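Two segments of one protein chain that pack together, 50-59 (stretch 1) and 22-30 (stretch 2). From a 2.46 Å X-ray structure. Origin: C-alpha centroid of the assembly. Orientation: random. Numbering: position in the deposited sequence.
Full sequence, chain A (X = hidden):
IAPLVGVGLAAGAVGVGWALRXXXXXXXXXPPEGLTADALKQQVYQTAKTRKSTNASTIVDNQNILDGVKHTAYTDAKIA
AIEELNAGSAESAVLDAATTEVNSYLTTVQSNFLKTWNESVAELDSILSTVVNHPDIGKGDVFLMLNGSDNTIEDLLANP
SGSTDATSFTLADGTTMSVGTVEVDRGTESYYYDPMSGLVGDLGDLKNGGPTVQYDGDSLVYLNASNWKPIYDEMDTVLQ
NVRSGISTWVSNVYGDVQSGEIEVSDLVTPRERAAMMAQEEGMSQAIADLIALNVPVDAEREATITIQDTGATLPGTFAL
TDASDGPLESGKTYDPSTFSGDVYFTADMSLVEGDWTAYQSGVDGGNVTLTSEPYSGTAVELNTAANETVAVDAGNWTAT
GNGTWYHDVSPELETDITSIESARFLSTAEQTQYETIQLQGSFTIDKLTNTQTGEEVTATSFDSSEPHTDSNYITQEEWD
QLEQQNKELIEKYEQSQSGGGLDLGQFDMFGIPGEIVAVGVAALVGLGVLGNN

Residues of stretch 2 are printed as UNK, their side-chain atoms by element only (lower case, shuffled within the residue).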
ATOM      1  N   THR A  50      -2.987 -11.364  -6.488  1.00 21.30           N
ATOM      2  CA  THR A  50      -2.074 -10.292  -6.875  1.00 20.92           C
ATOM      3  C   THR A  50      -2.852  -8.987  -6.977  1.00 25.26           C
ATOM      4  O   THR A  50      -2.348  -7.960  -6.528  1.00 25.85           O
ATOM      5  CB  THR A  50      -1.339 -10.653  -8.169  1.00 26.53           C
ATOM      6  OG1 THR A  50      -0.780 -11.958  -8.021  1.00 23.23           O
ATOM      7  CG2 THR A  50      -0.230  -9.665  -8.508  1.00 25.21           C
ATOM      8  N   ARG A  51      -4.084  -9.023  -7.530  1.00 21.81           N
ATOM      9  CA  ARG A  51      -4.929  -7.832  -7.640  1.00 21.52           C
ATOM     10  C   ARG A  51      -5.285  -7.304  -6.257  1.00 25.88           C
ATOM     11  O   ARG A  51      -5.188  -6.099  -6.043  1.00 26.24           O
ATOM     12  CB  ARG A  51      -6.203  -8.103  -8.464  1.00 21.25           C
ATOM     13  CG  ARG A  51      -7.065  -6.851  -8.753  1.00 25.13           C
ATOM     14  CD  ARG A  51      -6.314  -5.711  -9.436  1.00 18.52           C
ATOM     15  NE  ARG A  51      -5.841  -6.090 -10.766  1.00 20.41           N
ATOM     16  CZ  ARG A  51      -5.045  -5.344 -11.525  1.00 30.67           C
ATOM     17  NH1 ARG A  51      -4.622  -4.165 -11.094  1.00 14.19           N
ATOM     18  NH2 ARG A  51      -4.661  -5.779 -12.716  1.00 22.43           N
ATOM     19  N   LYS A  52      -5.670  -8.200  -5.319  1.00 22.48           N
ATOM     20  CA  LYS A  52      -6.019  -7.858  -3.937  1.00 22.19           C
ATOM     21  C   LYS A  52      -4.824  -7.232  -3.226  1.00 25.77           C
ATOM     22  O   LYS A  52      -4.998  -6.277  -2.476  1.00 25.16           O
ATOM     23  CB  LYS A  52      -6.493  -9.105  -3.174  1.00 24.93           C
ATOM     24  CG  LYS A  52      -7.122  -8.802  -1.821  1.00 36.12           C
ATOM     25  CD  LYS A  52      -6.787  -9.887  -0.816  1.00 44.85           C
ATOM     26  CE  LYS A  52      -7.439  -9.661   0.524  1.00 53.47           C
ATOM     27  NZ  LYS A  52      -6.845  -8.516   1.268  1.00 64.21           N
ATOM     28  N   SER A  53      -3.617  -7.766  -3.477  1.00 23.03           N
ATOM     29  CA  SER A  53      -2.375  -7.280  -2.892  1.00 23.01           C
ATOM     30  C   SER A  53      -2.010  -5.895  -3.431  1.00 27.91           C
ATOM     31  O   SER A  53      -1.715  -5.030  -2.622  1.00 28.59           O
ATOM     32  CB  SER A  53      -1.236  -8.264  -3.132  1.00 26.20           C
ATOM     33  OG  SER A  53      -0.147  -7.943  -2.281  1.00 33.94           O
ATOM     34  N   THR A  54      -2.064  -5.668  -4.768  1.00 24.60           N
ATOM     35  CA  THR A  54      -1.738  -4.367  -5.377  1.00 24.60           C
ATOM     36  C   THR A  54      -2.805  -3.306  -5.041  1.00 27.72           C
ATOM     37  O   THR A  54      -2.457  -2.129  -4.925  1.00 27.99           O
ATOM     38  CB  THR A  54      -1.518  -4.466  -6.901  1.00 37.17           C
ATOM     39  OG1 THR A  54      -2.711  -4.903  -7.549  1.00 40.78           O
ATOM     40  CG2 THR A  54      -0.337  -5.360  -7.279  1.00 35.77           C
ATOM     41  N   ASN A  55      -4.088  -3.709  -4.870  1.00 23.02           N
ATOM     42  CA  ASN A  55      -5.158  -2.774  -4.484  1.00 22.12           C
ATOM     43  C   ASN A  55      -5.007  -2.380  -3.023  1.00 25.36           C
ATOM     44  O   ASN A  55      -5.335  -1.249  -2.658  1.00 24.60           O
ATOM     45  CB  ASN A  55      -6.547  -3.367  -4.731  1.00 19.17           C
ATOM     46  CG  ASN A  55      -6.955  -3.464  -6.177  1.00 28.46           C
ATOM     47  OD1 ASN A  55      -6.299  -2.949  -7.081  1.00 23.26           O
ATOM     48  ND2 ASN A  55      -8.062  -4.135  -6.428  1.00 20.63           N
ATOM     49  N   ALA A  56      -4.509  -3.321  -2.188  1.00 22.06           N
ATOM     50  CA  ALA A  56      -4.253  -3.106  -0.764  1.00 21.88           C
ATOM     51  C   ALA A  56      -2.995  -2.265  -0.578  1.00 25.47           C
ATOM     52  O   ALA A  56      -3.002  -1.326   0.217  1.00 25.05           O
ATOM     53  CB  ALA A  56      -4.109  -4.438  -0.046  1.00 22.56           C
ATOM     54  N   SER A  57      -1.931  -2.573  -1.349  1.00 21.64           N
ATOM     55  CA  SER A  57      -0.646  -1.867  -1.303  1.00 21.33           C
ATOM     56  C   SER A  57      -0.792  -0.394  -1.613  1.00 23.90           C
ATOM     57  O   SER A  57      -0.036   0.421  -1.087  1.00 22.97           O
ATOM     58  CB  SER A  57       0.351  -2.485  -2.277  1.00 24.71           C
ATOM     59  OG  SER A  57       0.577  -3.851  -1.985  1.00 34.74           O
ATOM     60  N   THR A  58      -1.756  -0.050  -2.477  1.00 20.12           N
ATOM     61  CA  THR A  58      -1.954   1.322  -2.890  1.00 19.55           C
ATOM     62  C   THR A  58      -3.155   1.980  -2.213  1.00 22.46           C
ATOM     63  O   THR A  58      -2.969   2.984  -1.534  1.00 21.60           O
ATOM     64  CB  THR A  58      -2.061   1.430  -4.423  1.00 28.88           C
ATOM     65  OG1 THR A  58      -3.140   0.612  -4.885  1.00 30.00           O
ATOM     66  CG2 THR A  58      -0.759   1.064  -5.141  1.00 26.35           C
ATOM     67  N   ILE A  59      -4.370   1.429  -2.370  1.00 19.48           N
ATOM     68  CA  ILE A  59      -5.578   2.088  -1.869  1.00 19.70           C
ATOM     69  C   ILE A  59      -6.188   1.500  -0.571  1.00 24.29           C
ATOM     70  O   ILE A  59      -6.403   2.264   0.371  1.00 24.76           O
ATOM     71  CB  ILE A  59      -6.641   2.093  -3.004  1.00 22.83           C
ATOM     72  CG1 ILE A  59      -6.242   3.058  -4.142  1.00 23.14           C
ATOM     73  CG2 ILE A  59      -8.030   2.426  -2.454  1.00 23.65           C
ATOM     74  CD1 ILE A  59      -7.062   2.938  -5.339  1.00 33.22           C
ATOM     75  N   UNK A  22      -0.377  11.696 -10.733  1.00 33.10           N
ATOM     76  CA  UNK A  22      -0.838  10.648 -11.644  1.00 33.17           C
ATOM     77  C   UNK A  22       0.089   9.438 -11.459  1.00 37.41           C
ATOM     78  O   UNK A  22       1.310   9.578 -11.542  1.00 36.57           O
ATOM     79  c   UNK A  22      -1.592  10.535 -15.501  1.00 73.50           C
ATOM     80  c   UNK A  22      -0.861  11.147 -13.097  1.00 35.32           C
ATOM     81  o   UNK A  22      -2.370   9.917 -16.264  1.00 67.26           O
ATOM     82  o   UNK A  22      -0.712  11.325 -15.913  1.00 70.59           O
ATOM     83  c   UNK A  22      -1.726  10.296 -14.009  1.00 48.77           C
ATOM     84  N   UNK A  23      -0.487   8.295 -11.085  1.00 35.58           N
ATOM     85  CA  UNK A  23       0.256   7.078 -10.760  1.00 36.01           C
ATOM     86  C   UNK A  23       0.078   6.000 -11.822  1.00 42.13           C
ATOM     87  O   UNK A  23      -0.971   5.935 -12.468  1.00 42.66           O
ATOM     88  c   UNK A  23       2.703   4.718  -6.792  1.00 41.01           C
ATOM     89  c   UNK A  23       2.059   6.494  -8.282  1.00 41.37           C
ATOM     90  c   UNK A  23       0.820   5.895  -8.502  1.00 38.31           C
ATOM     91  c   UNK A  23       3.008   5.891  -7.451  1.00 42.26           C
ATOM     92  c   UNK A  23       1.471   4.125  -6.972  1.00 42.57           C
ATOM     93  c   UNK A  23      -0.214   6.553  -9.390  1.00 37.00           C
ATOM     94  c   UNK A  23       0.526   4.720  -7.815  1.00 40.04           C
ATOM     95  N   UNK A  24       1.104   5.150 -11.998  1.00 39.13           N
ATOM     96  CA  UNK A  24       1.052   4.054 -12.961  1.00 39.57           C
ATOM     97  C   UNK A  24       0.334   2.877 -12.329  1.00 42.16           C
ATOM     98  O   UNK A  24       0.827   2.294 -11.358  1.00 41.89           O
ATOM     99  c   UNK A  24       2.456   3.662 -13.445  1.00 41.79           C
ATOM    100  o   UNK A  24       4.976   5.198 -15.703  1.00 85.83           O
ATOM    101  c   UNK A  24       4.495   4.427 -14.841  1.00 85.39           C
ATOM    102  c   UNK A  24       3.085   4.706 -14.355  1.00 57.09           C
ATOM    103  o   UNK A  24       5.118   3.445 -14.374  1.00 77.16           O
ATOM    104  N   UNK A  25      -0.859   2.559 -12.850  1.00 37.22           N
ATOM    105  CA  UNK A  25      -1.683   1.464 -12.341  1.00 35.59           C
ATOM    106  C   UNK A  25      -1.221   0.144 -12.983  1.00 36.59           C
ATOM    107  O   UNK A  25      -0.870   0.109 -14.166  1.00 36.86           O
ATOM    108  c   UNK A  25      -4.081   0.499 -12.417  1.00 39.73           C
ATOM    109  c   UNK A  25      -3.662   2.832 -11.515  1.00 38.84           C
ATOM    110  c   UNK A  25      -3.206   1.764 -12.542  1.00 38.85           C
ATOM    111  c   UNK A  25      -4.835   3.571 -11.848  1.00 44.43           C
ATOM    112  N   UNK A  26      -1.197  -0.931 -12.170  1.00 30.43           N
ATOM    113  CA  UNK A  26      -0.824  -2.287 -12.575  1.00 29.02           C
ATOM    114  C   UNK A  26      -1.918  -2.808 -13.519  1.00 31.62           C
ATOM    115  O   UNK A  26      -3.059  -3.018 -13.093  1.00 30.99           O
ATOM    116  c   UNK A  26      -0.332  -4.652 -11.757  1.00 31.55           C
ATOM    117  c   UNK A  26      -0.599  -3.210 -11.342  1.00 31.69           C
ATOM    118  c   UNK A  26       0.532  -2.686 -10.456  1.00 31.08           C
ATOM    119  N   UNK A  27      -1.553  -2.975 -14.792  1.00 27.20           N
ATOM    120  CA  UNK A  27      -2.441  -3.439 -15.852  1.00 26.63           C
ATOM    121  C   UNK A  27      -3.026  -4.812 -15.609  1.00 29.80           C
ATOM    122  O   UNK A  27      -2.430  -5.632 -14.900  1.00 29.45           O
ATOM    123  N   UNK A  28      -4.218  -5.051 -16.193  1.00 25.81           N
ATOM    124  CA  UNK A  28      -4.963  -6.308 -16.113  1.00 25.35           C
ATOM    125  C   UNK A  28      -4.088  -7.478 -16.595  1.00 29.37           C
ATOM    126  O   UNK A  28      -3.424  -7.367 -17.625  1.00 28.80           O
ATOM    127  c   UNK A  28      -6.247  -6.203 -16.933  1.00 28.73           C
ATOM    128  o   UNK A  28      -6.836  -7.448 -17.267  1.00 36.55           O
ATOM    129  N   UNK A  29      -4.048  -8.563 -15.803  1.00 26.56           N
ATOM    130  CA  UNK A  29      -3.283  -9.778 -16.098  1.00 26.81           C
ATOM    131  C   UNK A  29      -4.169 -11.008 -15.860  1.00 30.27           C
ATOM    132  O   UNK A  29      -3.859 -11.875 -15.036  1.00 29.93           O
ATOM    133  c   UNK A  29      -1.985  -9.837 -15.260  1.00 28.64           C
ATOM    134  c   UNK A  29      -1.046 -10.985 -15.591  1.00 44.96           C
ATOM    135  o   UNK A  29      -0.054 -11.165 -14.856  1.00 49.88           O
ATOM    136  o   UNK A  29      -1.310 -11.713 -16.591  1.00 48.16           O
ATOM    137  N   UNK A  30      -5.277 -11.083 -16.612  1.00 26.41           N
ATOM    138  CA  UNK A  30      -6.208 -12.199 -16.523  1.00 25.71           C
ATOM    139  C   UNK A  30      -5.623 -13.447 -17.174  1.00 28.21           C
ATOM    140  O   UNK A  30      -4.963 -13.317 -18.214  1.00 28.41           O
ATOM    141  c   UNK A  30      -7.521 -11.844 -17.175  1.00 27.10           C
TER

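Position 22 carries three carbons in an unbranched chain, the third bearing two oxygens. That carboxylate at the end of a two-methylene arm identifies Glu 22; its side chain is out of reach of stretch 1.

Position 23 has one carbon followed by a ring of six carbons, so it is Phe 23. Its CA-to-CB bond points toward the helix, and CE2 lies 4.2 Å from CG2 of Thr 58. The methyl sits near the plane of the ring, so the approach is to the ring edge.

Position 24 repeats the pattern of three carbons and two terminal oxygens and is Glu 24, again out of reach.

Position 25 has four carbons, forked at the first, with one arm two carbons long. Branching at CB with unequal arms gives Ile 25, whose CA-to-CB bond runs sideways to the helix and whose nearest approach is CG2 to Arg 51 NH1 at 4.9 Å.

Position 26 has three carbons, one carrying the other two: Val 26. Its CA-to-CB bond points toward stretch 1, and CG2 meets CG2 of Thr 54 at 4.2 Å, a methyl-to-methyl contact.

Position 27 has no side-chain atoms and is Gly 27. Its carbonyl O is in contact with Arg 51 NH2.

Position 28 has one carbon and one oxygen, hence Ser 28. CB points away from the helix, while the backbone comes close: CA is 3.5 Å from Arg 51 NH2.

Position 29 has two carbons, the second carrying two oxygens. The shorter arm distinguishes Asp 29 from the glutamates. It makes no salt bridge with Arg 51, the nearest approach being backbone N to Arg 51 NH2 at 4.2 Å.

Position 30 has a single carbon, Ala 30, beyond contact range.

The contact turns on Arg 51. Its CA-to-CB bond runs sideways, but chi angles t, p, p carry the guanidinium to the loop, where backbone carbonyls supply the acceptors. NH1 donates to Val 26 O at 2.8 Å and 162°; NH2 reaches the same Val 26 O at 3.2 Å and 135°, and makes a weak bond to Gly 27 O at 3.1 Å. Both oxygens lie near the guanidinium plane, where its N-H bonds point. Thr 54 and Thr 58, four residues apart, add methyl contacts, their hydroxyls being turned back to the helix: OG1 of Thr 54 donates to Arg 51 O (3.1 Å), OG1 of Thr 58 to Thr 54 O (2.8 Å).

Stretch 2, residues 22-30: EFEIVGSDA
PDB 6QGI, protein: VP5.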